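Long-range contact in DNA-binding protein reb1 (Schizosaccharomyces pombe, PDB 5EYB), which binds specific sites in ribosomal DNA and upstream of many genes, and takes part in terminating transcription by RNA polymerase I: residues E17-Y21 with K87-K91. Sequence-based numbering, arbitrary orientation.
Sequences EHWDY and KYSRK. With nucleotides of chain B.
Residues 17-21 form a turn of helix 16-32. Residues 87-91 leave a 3-10 turn at Tyr-88 and run on extended from Ser-89. Trp-19 faces Arg-90, with their CA atoms 7.5 Å apart. The Trp-19 indole (chi1 m, chi2 112°) reaches the loop backbone. Its CZ2 lies 3.3 Å from Tyr-88 O, which sits at the ring edge, and 3.6 Å from Arg-90 N. Arg-90 CB covers one ring face in a CH-pi contact, 3.8 Å from the centroid of the five-membered ring. The loop lies between helices 69-79 and 101-116. The contact packs it against helix 16-32, the first helix of a Myb-associated domain. Trp-14, His-75 and Leu-79 also pack on the indole. The Arg-90 side chain is all-trans and runs crosswise to the helix, past the indole to Asp-20. Its NH1 makes a long salt bridge with Asp-20 OD1, at 3.7 Å. At the start of 87-91 the chain meets DNA: Lys-87 NZ gives a weak hydrogen bond to OP2 of DA16 of chain B, at 3.3 Å.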
loop_
_atom_site.group_PDB
_atom_site.type_symbol
_atom_site.label_atom_id
_atom_site.label_comp_id
_atom_site.label_asym_id
_atom_site.label_seq_id
_atom_site.Cartn_x
_atom_site.Cartn_y
_atom_site.Cartn_z
ATOM N N GLU A 17 8.652 -21.594 -3.711
ATOM C CA GLU A 17 9.394 -21.998 -4.897
ATOM C C GLU A 17 10.423 -20.940 -5.275
ATOM O O GLU A 17 11.552 -21.264 -5.645
ATOM C CB GLU A 17 8.440 -22.252 -6.067
ATOM N N HIS A 18 10.025 -19.677 -5.169
ATOM C CA HIS A 18 10.896 -18.560 -5.512
ATOM C C HIS A 18 12.111 -18.481 -4.598
ATOM O O HIS A 18 13.197 -18.098 -5.031
ATOM C CB HIS A 18 10.115 -17.249 -5.465
ATOM C CG HIS A 18 9.073 -17.139 -6.530
ATOM N ND1 HIS A 18 7.889 -16.458 -6.350
ATOM C CD2 HIS A 18 9.036 -17.630 -7.792
ATOM C CE1 HIS A 18 7.168 -16.532 -7.454
ATOM N NE2 HIS A 18 7.842 -17.238 -8.344
ATOM N N TRP A 19 11.926 -18.839 -3.332
ATOM C CA TRP A 19 13.041 -18.882 -2.396
ATOM C C TRP A 19 13.968 -20.043 -2.728
ATOM O O TRP A 19 15.191 -19.909 -2.677
ATOM C CB TRP A 19 12.545 -19.001 -0.954
ATOM C CG TRP A 19 12.039 -17.718 -0.376
ATOM C CD1 TRP A 19 10.749 -17.418 -0.054
ATOM C CD2 TRP A 19 12.815 -16.559 -0.049
ATOM N NE1 TRP A 19 10.673 -16.144 0.457
ATOM C CE2 TRP A 19 11.928 -15.595 0.469
ATOM C CE3 TRP A 19 14.175 -16.243 -0.143
ATOM C CZ2 TRP A 19 12.355 -14.338 0.891
ATOM C CZ3 TRP A 19 14.597 -14.994 0.277
ATOM C CH2 TRP A 19 13.689 -14.057 0.787
ATOM N N ASP A 20 13.376 -21.185 -3.066
ATOM C CA ASP A 20 14.151 -22.371 -3.407
ATOM C C ASP A 20 14.957 -22.146 -4.677
ATOM O O ASP A 20 16.081 -22.631 -4.799
ATOM C CB ASP A 20 13.235 -23.587 -3.571
ATOM C CG ASP A 20 12.702 -24.096 -2.247
ATOM O OD1 ASP A 20 13.370 -23.877 -1.214
ATOM O OD2 ASP A 20 11.618 -24.718 -2.237
ATOM N N TYR A 21 14.383 -21.405 -5.620
ATOM C CA TYR A 21 15.085 -21.078 -6.855
ATOM C C TYR A 21 16.285 -20.179 -6.575
ATOM O O TYR A 21 17.377 -20.401 -7.097
ATOM C CB TYR A 21 14.144 -20.401 -7.852
ATOM C CG TYR A 21 14.846 -19.923 -9.103
ATOM C CD1 TYR A 21 15.241 -20.821 -10.085
ATOM C CD2 TYR A 21 15.119 -18.574 -9.300
ATOM C CE1 TYR A 21 15.888 -20.392 -11.227
ATOM C CE2 TYR A 21 15.764 -18.135 -10.440
ATOM C CZ TYR A 21 16.146 -19.048 -11.401
ATOM O OH TYR A 21 16.790 -18.621 -12.539
ATOM N N LYS A 87 12.538 -7.364 6.833
ATOM C CA LYS A 87 11.122 -7.490 6.489
ATOM C C LYS A 87 10.887 -8.266 5.190
ATOM O O LYS A 87 9.773 -8.715 4.927
ATOM C CB LYS A 87 10.474 -6.104 6.392
ATOM C CG LYS A 87 11.045 -5.210 5.306
ATOM C CD LYS A 87 10.639 -3.759 5.522
ATOM C CE LYS A 87 9.128 -3.611 5.631
ATOM N NZ LYS A 87 8.727 -2.207 5.936
ATOM N N TYR A 88 11.933 -8.427 4.385
ATOM C CA TYR A 88 11.803 -9.131 3.114
ATOM C C TYR A 88 12.318 -10.564 3.220
ATOM O O TYR A 88 12.356 -11.299 2.231
ATOM C CB TYR A 88 12.544 -8.371 2.009
ATOM C CG TYR A 88 12.167 -6.907 1.934
ATOM C CD1 TYR A 88 10.905 -6.516 1.505
ATOM C CD2 TYR A 88 13.070 -5.918 2.294
ATOM C CE1 TYR A 88 10.552 -5.183 1.441
ATOM C CE2 TYR A 88 12.727 -4.578 2.231
ATOM C CZ TYR A 88 11.467 -4.218 1.804
ATOM O OH TYR A 88 11.121 -2.887 1.738
ATOM N N SER A 89 12.701 -10.956 4.432
ATOM C CA SER A 89 13.251 -12.283 4.689
ATOM C C SER A 89 12.199 -13.377 4.574
ATOM O O SER A 89 10.999 -13.115 4.625
ATOM C CB SER A 89 13.887 -12.333 6.076
ATOM O OG SER A 89 12.922 -12.065 7.079
ATOM N N ARG A 90 12.664 -14.613 4.434
ATOM C CA ARG A 90 11.777 -15.760 4.307
ATOM C C ARG A 90 11.085 -16.095 5.626
ATOM O O ARG A 90 11.721 -16.140 6.680
ATOM C CB ARG A 90 12.561 -16.971 3.799
ATOM C CG ARG A 90 11.795 -18.273 3.828
ATOM C CD ARG A 90 12.583 -19.370 3.150
ATOM N NE ARG A 90 11.880 -20.648 3.190
ATOM C CZ ARG A 90 12.258 -21.727 2.513
ATOM N NH1 ARG A 90 13.333 -21.679 1.736
ATOM N NH2 ARG A 90 11.559 -22.849 2.607
ATOM N N LYS A 91 9.778 -16.324 5.555
ATOM C CA LYS A 91 8.993 -16.725 6.716
ATOM C C LYS A 91 8.333 -18.078 6.468
ATOM O O LYS A 91 7.629 -18.259 5.476
ATOM C CB LYS A 91 7.934 -15.669 7.039
ATOM C CG LYS A 91 8.470 -14.419 7.721
ATOM C CD LYS A 91 8.563 -14.617 9.225
ATOM C CE LYS A 91 7.207 -14.979 9.813
ATOM N NZ LYS A 91 7.271 -15.219 11.280
ATOM P P DA B 16 5.611 -4.633 4.337
ATOM O OP1 DA B 16 5.990 -5.451 5.512
ATOM O OP2 DA B 16 6.062 -3.226 4.234
ATOM O "O5'" DA B 16 6.064 -5.401 3.013
ATOM C "C5'" DA B 16 5.654 -6.742 2.816
ATOM C "C4'" DA B 16 5.395 -7.035 1.351
ATOM O "O4'" DA B 16 4.375 -6.143 0.843
ATOM C "C3'" DA B 16 6.587 -6.867 0.427
ATOM O "O3'" DA B 16 6.488 -7.806 -0.615
ATOM C "C2'" DA B 16 6.416 -5.442 -0.088
ATOM C "C1'" DA B 16 4.902 -5.326 -0.181
ATOM N N9 DA B 16 4.407 -3.977 0.041
ATOM C C8 DA B 16 4.762 -3.129 1.051
ATOM N N7 DA B 16 4.142 -1.975 1.012
ATOM C C5 DA B 16 3.315 -2.078 -0.092
ATOM C C6 DA B 16 2.395 -1.186 -0.671
ATOM N N6 DA B 16 2.156 0.039 -0.187
ATOM N N1 DA B 16 1.733 -1.598 -1.773
ATOM C C2 DA B 16 1.980 -2.821 -2.253
ATOM N N3 DA B 16 2.817 -3.748 -1.794
ATOM C C4 DA B 16 3.461 -3.309 -0.701
#